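Local coordinates for TerD domain-containing protein (PDB 2QZ7) that is of unknown function but belongs to the TerD tellurite-resistance family and binds sodium ions, possibly at sites that hold other cations in relatives, at residues K120-D123 with N127-V130; I113-G118 with G149-T154; D33-P36 with P41-L44; R173-D176 with L181-T184; V64-R69 with S78-T83. All coordinates share one frame; numbering follows the deposited sequence.

Contact 1. Residues K120-D123 with N127-V130. With NA (sodium ion), chain E.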
# COMPACT_ATOMS: atom_id res chain seq x y z
N LYS A 120 9.91 -13.73 5.43
CA LYS A 120 9.37 -13.94 4.08
C LYS A 120 9.37 -12.65 3.24
O LYS A 120 8.87 -11.61 3.66
CB LYS A 120 7.97 -14.55 4.18
CG LYS A 120 7.34 -15.02 2.89
CD LYS A 120 5.85 -15.33 3.07
CE LYS A 120 5.66 -16.71 3.75
NZ LYS A 120 4.20 -17.03 3.97
N THR A 121 9.97 -12.73 2.05
CA THR A 121 10.14 -11.55 1.19
C THR A 121 9.30 -11.71 -0.09
O THR A 121 8.69 -12.75 -0.32
CB THR A 121 11.61 -11.37 0.82
OG1 THR A 121 12.01 -12.42 -0.06
CG2 THR A 121 12.53 -11.39 2.07
N PHE A 122 9.29 -10.66 -0.92
CA PHE A 122 8.56 -10.66 -2.19
C PHE A 122 9.09 -11.70 -3.17
O PHE A 122 8.33 -12.20 -4.02
CB PHE A 122 8.57 -9.25 -2.83
CG PHE A 122 7.65 -8.28 -2.13
CD1 PHE A 122 6.29 -8.27 -2.41
CD2 PHE A 122 8.16 -7.39 -1.18
CE1 PHE A 122 5.43 -7.37 -1.73
CE2 PHE A 122 7.34 -6.50 -0.50
CZ PHE A 122 5.95 -6.47 -0.79
N ASP A 123 10.38 -12.02 -3.03
CA ASP A 123 11.05 -13.06 -3.83
C ASP A 123 10.58 -14.47 -3.49
O ASP A 123 10.62 -15.34 -4.35
CB ASP A 123 12.57 -12.99 -3.69
CG ASP A 123 13.29 -13.65 -4.86
OD1 ASP A 123 12.96 -13.29 -6.02
OD2 ASP A 123 14.14 -14.54 -4.62
N ASN A 127 4.33 -14.48 -8.51
CA ASN A 127 3.37 -13.66 -9.20
C ASN A 127 2.75 -12.60 -8.31
O ASN A 127 1.54 -12.37 -8.35
CB ASN A 127 2.31 -14.54 -9.87
CG ASN A 127 2.89 -15.33 -11.04
OD1 ASN A 127 2.98 -16.57 -10.99
ND2 ASN A 127 3.29 -14.61 -12.08
N THR A 128 3.60 -11.98 -7.49
CA THR A 128 3.22 -10.83 -6.72
C THR A 128 3.14 -9.67 -7.68
O THR A 128 4.10 -9.44 -8.43
CB THR A 128 4.24 -10.48 -5.64
OG1 THR A 128 5.51 -10.25 -6.26
CG2 THR A 128 4.34 -11.61 -4.59
N GLY A 129 2.01 -8.96 -7.67
CA GLY A 129 1.82 -7.80 -8.56
C GLY A 129 0.88 -6.76 -7.99
O GLY A 129 -0.08 -7.07 -7.27
N VAL A 130 1.12 -5.51 -8.35
CA VAL A 130 0.27 -4.41 -7.94
C VAL A 130 -0.02 -3.50 -9.15
O VAL A 130 0.82 -3.36 -10.06
CB VAL A 130 0.91 -3.64 -6.72
CG1 VAL A 130 2.21 -2.87 -7.13
CG2 VAL A 130 -0.09 -2.74 -6.02
NA NA E . 7.40 -12.12 -5.95
O HOH W 1 8.71 -10.45 -6.53
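A chi1 of 58° at Thr128 sets OG1 between its backbone N and carbonyl carbon and turns the hydroxyl to the same sodium ion that the main-chain carbonyl of Phe122 reaches. At Phe122 a chi1 of -74° places CG anti to the carbonyl carbon, beside the backbone N, and puts the ring among buried apolar neighbours; the reach of its carbonyl to the metal is a matter of the backbone alone. The sodium lies 2.1 Å from Phe122 O and 2.7 Å from Thr128 OG1, with water 1 at 2.2 Å; Val125 O, from the short connection between the two segments, is the remaining ligand. Threonine suits this position because its two branches divide the work. OG1 holds the cation and takes part in a weak hydrogen bond with Gly143 O, while the methyl CG2 rests 4.1 Å from Phe122 O and fills the side of the site. Direct packing is slight: Thr128 OG1 meets the Phe122 ring at its edge, near the ring plane, 4.4 Å from CD1. The metal therefore joins the segments more than any side-chain contact does. The site is formed where the loop that follows strand 104-113 runs into strand 129-134, one strand in each sheet of a beta sandwich, so the ion ties the end of this connection to the start of the second strand. Phe122 is anchored from within: its ring stacks on Phe144 and lies on Val111, Ile113 and Ala153, an apolar seat that suits an aromatic residue.

Contact 2. Residues I113-G118 with G149-T154. With EDO (1,2-ethanediol), chain F.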
# COMPACT_ATOMS: atom_id res chain seq x y z
N ILE A 113 4.10 -8.17 3.74
CA ILE A 113 4.00 -9.62 3.89
C ILE A 113 4.00 -9.97 5.36
O ILE A 113 4.87 -9.50 6.10
CB ILE A 113 5.17 -10.36 3.15
CG1 ILE A 113 5.25 -9.87 1.69
CG2 ILE A 113 5.00 -11.88 3.22
CD1 ILE A 113 6.58 -10.23 1.01
N HIS A 114 3.05 -10.79 5.80
CA HIS A 114 3.09 -11.32 7.18
C HIS A 114 4.30 -12.20 7.45
O HIS A 114 4.75 -13.00 6.60
CB HIS A 114 1.76 -11.95 7.59
CG HIS A 114 0.67 -10.92 7.72
ND1 HIS A 114 0.08 -10.61 8.92
CD2 HIS A 114 0.11 -10.11 6.80
CE1 HIS A 114 -0.83 -9.67 8.72
NE2 HIS A 114 -0.82 -9.34 7.44
N GLN A 115 4.85 -12.03 8.65
CA GLN A 115 6.13 -12.61 8.98
C GLN A 115 6.03 -13.69 10.05
O GLN A 115 7.05 -14.23 10.48
CB GLN A 115 7.10 -11.50 9.44
CG GLN A 115 7.45 -10.48 8.38
CD GLN A 115 8.12 -11.10 7.15
OE1 GLN A 115 9.16 -11.73 7.26
NE2 GLN A 115 7.54 -10.85 5.97
N ASP A 116 4.81 -14.03 10.45
CA ASP A 116 4.59 -14.91 11.60
C ASP A 116 4.88 -16.39 11.35
O ASP A 116 4.96 -17.18 12.30
CB ASP A 116 3.20 -14.69 12.21
CG ASP A 116 2.08 -14.70 11.18
OD1 ASP A 116 2.28 -14.35 10.00
OD2 ASP A 116 0.96 -15.07 11.58
N ASN A 117 5.07 -16.75 10.09
CA ASN A 117 5.51 -18.09 9.74
C ASN A 117 6.97 -18.11 9.29
O ASN A 117 7.37 -18.99 8.55
CB ASN A 117 4.58 -18.68 8.68
CG ASN A 117 3.13 -18.75 9.15
OD1 ASN A 117 2.83 -19.31 10.22
ND2 ASN A 117 2.22 -18.19 8.35
N GLY A 118 7.75 -17.13 9.74
CA GLY A 118 9.16 -17.00 9.36
C GLY A 118 9.44 -15.85 8.39
O GLY A 118 8.51 -15.33 7.74
N GLY A 149 14.18 -8.63 -1.90
CA GLY A 149 14.61 -8.94 -0.53
C GLY A 149 13.78 -8.36 0.62
O GLY A 149 14.06 -8.64 1.78
N ALA A 150 12.74 -7.59 0.31
CA ALA A 150 11.98 -6.85 1.32
C ALA A 150 10.81 -7.66 1.87
O ALA A 150 10.23 -8.46 1.16
CB ALA A 150 11.46 -5.51 0.74
N THR A 151 10.45 -7.39 3.12
CA THR A 151 9.27 -7.99 3.75
C THR A 151 8.02 -7.13 3.51
O THR A 151 6.87 -7.58 3.60
CB THR A 151 9.49 -8.08 5.24
OG1 THR A 151 9.75 -6.77 5.74
CG2 THR A 151 10.69 -9.03 5.54
N ALA A 152 8.27 -5.88 3.19
CA ALA A 152 7.21 -4.92 2.96
C ALA A 152 7.77 -3.85 2.02
O ALA A 152 8.99 -3.69 1.91
CB ALA A 152 6.73 -4.32 4.31
N ALA A 153 6.88 -3.14 1.33
CA ALA A 153 7.28 -2.07 0.39
C ALA A 153 6.24 -0.99 0.20
O ALA A 153 5.07 -1.29 0.01
CB ALA A 153 7.65 -2.67 -0.97
N THR A 154 6.67 0.27 0.16
CA THR A 154 5.74 1.33 -0.31
C THR A 154 5.69 1.18 -1.83
O THR A 154 6.66 0.65 -2.42
CB THR A 154 6.23 2.74 0.07
OG1 THR A 154 7.59 2.90 -0.36
CG2 THR A 154 6.18 2.88 1.57
C1 EDO F . 1.97 -10.68 11.89
O1 EDO F . 0.75 -11.33 11.54
C2 EDO F . 2.85 -10.94 10.71
O2 EDO F . 4.12 -10.36 10.90
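The flat amide of Gln115 is laid against the side chain of Thr151, the two crossing at about a right angle: NE2 comes within 3.5 Å of Thr151 CB, and OE1 sits 3.5 Å from the methyl CG2. In its own plane the amide meets Ile113 O, to which NE2 gives a nearly straight bond of 3.0 Å, although from above the plane of that carbonyl. The second N-H partner is Lys120 O, so two main-chain carbonyls fix the rotation of the amide; a bend at chi2 (-59°) folds the chain back to make this possible. A long, flexible glutamine is well suited to pinning a turn in this way. The His114 ring stacks on that of His43 and has a 1,2-ethanediol at its edge, in plane, O1 lying 2.8 Å from ND1; the other hydroxyl, O2, accepts from Gln115 N at 2.9 Å. The diol is probably from the crystallisation liquor. The other ring nitrogen, His114 NE2, bonds to Asp45 OD2.

Just before strand 152-160 begins, Thr151 O accepts from Ile113 N, at the end of strand 104-113, at 2.8 Å, and CB and CG1 of Ile113 lie beside the same oxygen. Thr151 OG1 is held by Ser177 O and also bonds to Phe175 O. Thr151 and Ala152 are both set against Phe175: a classic beta bulge at the start of strand 152-160, opposite Phe175 of the outermost strand 166-175.

Contact 3. Residues D33-P36 with P41-L44. With NA (sodium ion), chain D.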
# COMPACT_ATOMS: atom_id res chain seq x y z
N ASP A 33 0.28 -15.49 -5.68
CA ASP A 33 -0.09 -16.91 -5.63
C ASP A 33 -0.07 -17.45 -4.21
O ASP A 33 0.80 -17.07 -3.42
CB ASP A 33 0.80 -17.76 -6.53
CG ASP A 33 0.58 -17.48 -8.00
OD1 ASP A 33 -0.49 -16.90 -8.36
OD2 ASP A 33 1.48 -17.83 -8.78
N PRO A 34 -0.99 -18.38 -3.90
CA PRO A 34 -1.01 -19.00 -2.58
C PRO A 34 0.17 -19.98 -2.43
O PRO A 34 0.89 -20.24 -3.41
CB PRO A 34 -2.35 -19.74 -2.58
CG PRO A 34 -2.53 -20.15 -4.04
CD PRO A 34 -2.04 -18.93 -4.78
N SER A 35 0.39 -20.52 -1.21
CA SER A 35 1.56 -21.32 -0.99
C SER A 35 1.30 -22.83 -1.26
O SER A 35 0.15 -23.34 -1.18
CB SER A 35 2.11 -21.11 0.44
OG SER A 35 1.01 -21.18 1.43
N PRO A 36 2.39 -23.55 -1.58
CA PRO A 36 2.31 -25.01 -1.69
C PRO A 36 1.64 -25.64 -0.46
O PRO A 36 1.72 -25.09 0.67
CB PRO A 36 3.78 -25.41 -1.79
CG PRO A 36 4.45 -24.22 -2.45
CD PRO A 36 3.75 -23.03 -1.85
N PRO A 41 0.20 -20.32 4.91
CA PRO A 41 -0.34 -19.35 3.94
C PRO A 41 0.56 -18.15 3.65
O PRO A 41 1.38 -17.74 4.50
CB PRO A 41 -1.64 -18.86 4.61
CG PRO A 41 -1.46 -19.21 6.07
CD PRO A 41 -0.73 -20.51 6.03
N HIS A 42 0.40 -17.61 2.46
CA HIS A 42 1.00 -16.35 2.09
C HIS A 42 -0.04 -15.22 2.34
O HIS A 42 -1.04 -15.11 1.63
CB HIS A 42 1.46 -16.39 0.62
CG HIS A 42 2.67 -17.24 0.38
ND1 HIS A 42 2.89 -17.92 -0.80
CD2 HIS A 42 3.72 -17.54 1.18
CE1 HIS A 42 4.03 -18.58 -0.72
NE2 HIS A 42 4.55 -18.38 0.47
N HIS A 43 0.19 -14.42 3.38
CA HIS A 43 -0.72 -13.37 3.78
C HIS A 43 -0.05 -12.03 3.49
O HIS A 43 0.95 -11.65 4.13
CB HIS A 43 -1.10 -13.47 5.26
CG HIS A 43 -2.10 -12.44 5.69
ND1 HIS A 43 -2.69 -12.45 6.93
CD2 HIS A 43 -2.57 -11.33 5.07
CE1 HIS A 43 -3.51 -11.42 7.05
NE2 HIS A 43 -3.44 -10.71 5.93
N LEU A 44 -0.57 -11.36 2.46
CA LEU A 44 -0.14 -10.01 2.04
C LEU A 44 -1.29 -9.06 2.25
O LEU A 44 -2.45 -9.44 2.10
CB LEU A 44 0.26 -9.93 0.57
CG LEU A 44 1.68 -10.41 0.19
CD1 LEU A 44 1.89 -11.95 0.44
CD2 LEU A 44 2.00 -10.04 -1.24
NA NA D . -4.69 -9.32 2.88
O HOH W 2 -0.97 -18.97 0.66
O HOH W 3 -6.20 -9.77 4.40
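Water 2 bridges Ser35 and His42, accepting from the backbone N of both: 2.8 Å from Ser35 N and 2.6 Å from His42 N. Two main-chain N-H groups are thereby satisfied through the water rather than by a direct backbone-to-backbone bond. Ser35 also touches the histidine directly. Its CB sits over one face of the His42 imidazole, 3.5 Å from the ring centroid and 17° off the normal, a CH-pi contact in which Ser35 CB approaches His42 CE1 most closely, at 3.4 Å. At the rim of the same ring, near its plane, His42 ND1 gives a weak, long hydrogen bond of 3.5 Å to Asp33 O. A histidine answers both demands, offering a flat face for the serine carbon and a nitrogen for the carbonyl.

Ser35 is turned so that OG lies between its backbone N and carbonyl carbon (chi1 47°), which carries the hydroxyl toward Pro41, 3.4 Å from its CA. That hydroxyl is within hydrogen-bonding geometry of Pro40 O, its strongest partner, and of Arg39 O, which would share the same proton; a small polar residue thus links the segment 33-36 to the chain just before Pro41. Pro34 and Pro41, with their restricted phi angles, limit the freedom of the backbone here. Leu44 O lies 2.4 Å from a sodium ion; Asp45, Ser81, Glu91 and water 3 complete that site. The loop lies between strand 26-31 and strand 44-52, one in each sheet of the sandwich, and the Leu44 side chain goes down onto Val111 and Ile113 of strand 104-113.

Contact 4. Residues R173-D176 with L181-T184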
# COMPACT_ATOMS: atom_id res chain seq x y z
N ARG A 173 9.80 1.33 -2.54
CA ARG A 173 10.95 1.32 -1.63
C ARG A 173 10.77 0.13 -0.70
O ARG A 173 9.68 -0.07 -0.16
CB ARG A 173 10.97 2.63 -0.82
CG ARG A 173 12.06 2.77 0.29
CD ARG A 173 11.78 4.08 1.09
NE ARG A 173 12.46 4.21 2.38
CZ ARG A 173 12.04 4.99 3.39
NH1 ARG A 173 10.90 5.69 3.28
NH2 ARG A 173 12.74 5.07 4.53
N GLY A 174 11.81 -0.67 -0.53
CA GLY A 174 11.72 -1.85 0.32
C GLY A 174 11.98 -1.59 1.80
O GLY A 174 12.73 -0.69 2.15
N PHE A 175 11.37 -2.41 2.66
CA PHE A 175 11.56 -2.34 4.13
C PHE A 175 11.71 -3.75 4.68
O PHE A 175 11.44 -4.74 3.97
CB PHE A 175 10.29 -1.74 4.75
CG PHE A 175 10.09 -0.28 4.46
CD1 PHE A 175 10.31 0.66 5.46
CD2 PHE A 175 9.68 0.15 3.20
CE1 PHE A 175 10.12 2.04 5.20
CE2 PHE A 175 9.49 1.52 2.91
CZ PHE A 175 9.69 2.46 3.92
N ASP A 176 12.09 -3.86 5.96
CA ASP A 176 12.43 -5.17 6.55
C ASP A 176 11.54 -5.55 7.73
O ASP A 176 11.77 -6.55 8.41
CB ASP A 176 13.89 -5.17 7.00
CG ASP A 176 14.85 -4.86 5.87
OD1 ASP A 176 14.82 -5.57 4.82
OD2 ASP A 176 15.64 -3.91 6.06
N LEU A 181 4.83 -2.84 12.31
CA LEU A 181 5.99 -1.95 12.34
C LEU A 181 6.12 -1.12 11.05
O LEU A 181 6.43 0.10 11.10
CB LEU A 181 7.26 -2.73 12.64
CG LEU A 181 8.48 -1.85 12.94
CD1 LEU A 181 8.22 -0.88 14.16
CD2 LEU A 181 9.76 -2.67 13.18
N PHE A 182 5.89 -1.77 9.90
CA PHE A 182 5.93 -1.11 8.57
C PHE A 182 5.04 0.12 8.55
O PHE A 182 5.45 1.20 8.08
CB PHE A 182 5.47 -2.09 7.49
CG PHE A 182 5.33 -1.51 6.11
CD1 PHE A 182 6.43 -0.91 5.46
CD2 PHE A 182 4.09 -1.55 5.46
CE1 PHE A 182 6.29 -0.40 4.17
CE2 PHE A 182 3.94 -1.07 4.17
CZ PHE A 182 5.05 -0.50 3.50
N ALA A 183 3.85 -0.01 9.10
CA ALA A 183 2.92 1.12 9.05
C ALA A 183 3.46 2.33 9.79
O ALA A 183 3.19 3.48 9.37
CB ALA A 183 1.49 0.71 9.57
N THR A 184 4.17 2.10 10.89
CA THR A 184 4.82 3.21 11.65
C THR A 184 5.96 3.93 10.93
O THR A 184 6.32 5.08 11.29
CB THR A 184 5.38 2.74 13.02
OG1 THR A 184 6.65 2.08 12.82
CG2 THR A 184 4.39 1.79 13.72
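Phe175 and Phe182 meet as a T-shaped pair. The edge of Phe182 points at the face of Phe175, with the ring planes at 74° and the centroids 5.2 Å apart. CE1 of Phe182 carries most of the touch: it stands over the ring of Phe175, offset toward the rim, 3.6 Å from CD2 and 3.8 Å from CG. CD1 of Phe182 comes next, 3.8 Å from Phe175 CG, so it is the CD1-CE1 edge of the helix ring that is directed at the face of the strand ring. Seen from Phe182, the nearest atom of its partner, Phe175 CD2, lies near the plane of its own ring. The ring carbon CH groups are slightly positive and the ring face is electron-rich, which makes this geometry favourable for two phenylalanines.

Torsions settle which group presents what. Phe182 has CG anti to its backbone N, chi1 174°, which sends the ring from the helix out to the strand. Phe175 has chi1 -70°, with CG beside its backbone N, and its CZ lies over one face of the Arg173 guanidinium, 3.4 Å above that plane. The arginine is held beyond by a hydrogen bond from NH1 to Ser188 O.

Both phenylalanines also lie on Thr154 of strand 152-160, and Phe182 touches Ala152, whose small methyl suits the ring against it. The T-shaped pair joins helix 179-185 to strand 166-175, the outermost strand of one antiparallel sheet of the beta sandwich.

Contact 5. Residues V64-R69 with S78-T83. With NA (sodium ion), chain D; EDO (1,2-ethanediol), chain G.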
# COMPACT_ATOMS: atom_id res chain seq x y z
N VAL A 64 -4.81 2.33 7.27
CA VAL A 64 -5.92 1.69 6.61
C VAL A 64 -5.42 0.32 6.11
O VAL A 64 -4.36 0.23 5.49
CB VAL A 64 -6.53 2.50 5.39
CG1 VAL A 64 -7.77 1.78 4.80
CG2 VAL A 64 -6.94 3.95 5.79
N GLN A 65 -6.17 -0.73 6.41
CA GLN A 65 -5.85 -2.10 5.94
C GLN A 65 -7.09 -2.97 6.15
O GLN A 65 -8.12 -2.43 6.54
CB GLN A 65 -4.61 -2.70 6.65
CG GLN A 65 -4.74 -2.84 8.16
CD GLN A 65 -3.45 -3.22 8.85
OE1 GLN A 65 -2.38 -2.91 8.38
NE2 GLN A 65 -3.56 -3.87 10.00
N PHE A 66 -7.02 -4.27 5.84
CA PHE A 66 -8.22 -5.12 5.85
C PHE A 66 -8.97 -5.08 7.17
O PHE A 66 -10.18 -5.08 7.15
CB PHE A 66 -7.91 -6.57 5.41
CG PHE A 66 -7.27 -7.41 6.48
CD1 PHE A 66 -8.01 -8.43 7.10
CD2 PHE A 66 -5.94 -7.20 6.87
CE1 PHE A 66 -7.43 -9.23 8.10
CE2 PHE A 66 -5.36 -8.01 7.86
CZ PHE A 66 -6.11 -9.01 8.48
N ASP A 67 -8.25 -4.99 8.30
CA ASP A 67 -8.91 -5.05 9.61
C ASP A 67 -9.04 -3.66 10.27
O ASP A 67 -9.38 -3.58 11.43
CB ASP A 67 -8.23 -6.09 10.51
CG ASP A 67 -6.76 -5.71 10.79
OD1 ASP A 67 -6.31 -4.69 10.24
OD2 ASP A 67 -6.07 -6.41 11.50
N LYS A 68 -8.79 -2.56 9.53
CA LYS A 68 -8.89 -1.19 10.07
C LYS A 68 -9.44 -0.25 8.99
O LYS A 68 -8.68 0.06 8.08
CB LYS A 68 -7.51 -0.64 10.45
CG LYS A 68 -6.76 -1.36 11.54
CD LYS A 68 -5.32 -0.79 11.68
CE LYS A 68 -4.53 -1.56 12.73
NZ LYS A 68 -3.29 -0.75 13.09
N ARG A 69 -10.71 0.18 9.06
CA ARG A 69 -11.23 1.13 8.06
C ARG A 69 -10.72 2.58 8.30
O ARG A 69 -10.31 2.92 9.44
CB ARG A 69 -12.78 1.14 7.99
CG ARG A 69 -13.40 -0.23 7.72
CD ARG A 69 -14.87 -0.12 7.24
NE ARG A 69 -15.60 0.70 8.18
CZ ARG A 69 -16.06 0.28 9.36
NH1 ARG A 69 -15.92 -1.01 9.77
NH2 ARG A 69 -16.71 1.14 10.13
N SER A 78 -13.10 -3.29 -1.28
CA SER A 78 -14.17 -4.23 -1.64
C SER A 78 -13.73 -5.70 -1.58
O SER A 78 -14.57 -6.60 -1.61
CB SER A 78 -14.70 -3.91 -3.04
OG SER A 78 -13.70 -4.24 -4.00
N ARG A 79 -12.43 -5.95 -1.51
CA ARG A 79 -11.97 -7.31 -1.32
C ARG A 79 -10.59 -7.35 -0.73
O ARG A 79 -9.83 -6.36 -0.86
CB ARG A 79 -12.04 -8.13 -2.62
CG ARG A 79 -11.18 -7.53 -3.75
CD ARG A 79 -11.41 -8.35 -5.06
NE ARG A 79 -10.62 -7.70 -6.10
CZ ARG A 79 -11.03 -6.60 -6.76
NH1 ARG A 79 -12.24 -6.08 -6.53
NH2 ARG A 79 -10.23 -6.06 -7.67
N HIS A 80 -10.30 -8.47 -0.05
CA HIS A 80 -9.02 -8.64 0.62
C HIS A 80 -8.77 -10.12 0.84
O HIS A 80 -9.69 -10.90 0.87
CB HIS A 80 -8.95 -7.84 1.96
CG HIS A 80 -10.18 -8.00 2.80
ND1 HIS A 80 -10.44 -9.15 3.54
CD2 HIS A 80 -11.27 -7.21 2.94
CE1 HIS A 80 -11.62 -9.03 4.11
NE2 HIS A 80 -12.14 -7.86 3.77
N SER A 81 -7.52 -10.52 1.03
CA SER A 81 -7.25 -11.94 1.15
C SER A 81 -6.16 -12.23 2.13
O SER A 81 -5.14 -11.53 2.17
CB SER A 81 -6.86 -12.53 -0.22
OG SER A 81 -6.43 -13.88 -0.06
N ARG A 82 -6.32 -13.31 2.89
CA ARG A 82 -5.25 -13.69 3.82
C ARG A 82 -4.46 -14.87 3.31
O ARG A 82 -3.62 -15.42 4.01
CB ARG A 82 -5.72 -13.76 5.29
CG ARG A 82 -6.68 -14.89 5.74
CD ARG A 82 -7.18 -14.62 7.24
NE ARG A 82 -7.86 -13.32 7.26
CZ ARG A 82 -9.18 -13.15 7.05
NH1 ARG A 82 -9.97 -14.23 6.88
NH2 ARG A 82 -9.72 -11.91 7.00
N THR A 83 -4.67 -15.21 2.03
CA THR A 83 -4.06 -16.43 1.44
C THR A 83 -3.54 -16.26 -0.01
O THR A 83 -2.64 -16.99 -0.44
CB THR A 83 -5.05 -17.66 1.44
OG1 THR A 83 -6.15 -17.41 0.57
CG2 THR A 83 -5.57 -17.99 2.86
NA NA D . -4.69 -9.32 2.88
C1 EDO G . -9.21 -15.40 -0.81
O1 EDO G . -8.33 -15.00 -1.91
C2 EDO G . -9.92 -14.32 0.05
O2 EDO G . -10.89 -13.45 -0.60
O HOH W 3 -6.20 -9.77 4.40
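Phe66 and His80 approach to 6.4 Å between CA atoms where the type I turn Gln65-Lys68 meets the extended residues Arg79-Ser81. CB of Phe66 sits over one face of the His80 imidazole, 3.7 Å from CG and 4.1 Å from the ring centroid, a CH-pi contact. Farther along the phenyl, Phe66 CE1 comes 3.7 Å from Arg82 NH2, at the edge of the guanidinium and near its plane; the two planes stand 44° apart. A bend at chi3 (59°) brings the arginine's end to the ring. Phenylalanine suits this place because its broad side chain reaches both His80 and Arg82, while Asp67 CB covers the centre of one ring face and water 3 lies above the other. Within the turn, Asp67 OD1 accepts from Gln65 NE2 on its syn lone pair, at 2.9 Å.

Ser81 suits its place because its hydroxyl closes an ST turn, Ser81 OG accepting from Thr83 N at 3.0 Å. Ser81 O lies 2.4 Å from the sodium ion that Leu44 O also binds. The contact lies at the surface, joining the loop after strand 62-64 of one sheet to that between strands 75-77 and 91-95 of the other.

Contacts 1, 2 and 4 are buried, whereas contacts 3 and 5 lie at the surface. A metal joins the segments in contact 1; contacts 3 and 5 each set a CH group over a histidine face at the rim of a shared sodium site, with water 3 common to both, and His43 of the first meets Phe66 of the second. Contact 4 is purely aromatic across its segments, and contact 2 mixes a main-chain bond with amide packing. Contacts 1 and 2 are joined by Phe122 N bonding to Ala150 O. Contact 2 passes into contact 4 through neighbouring strands 152-160 and 166-175, while His114 N bonding to His43 O joins it to contact 3.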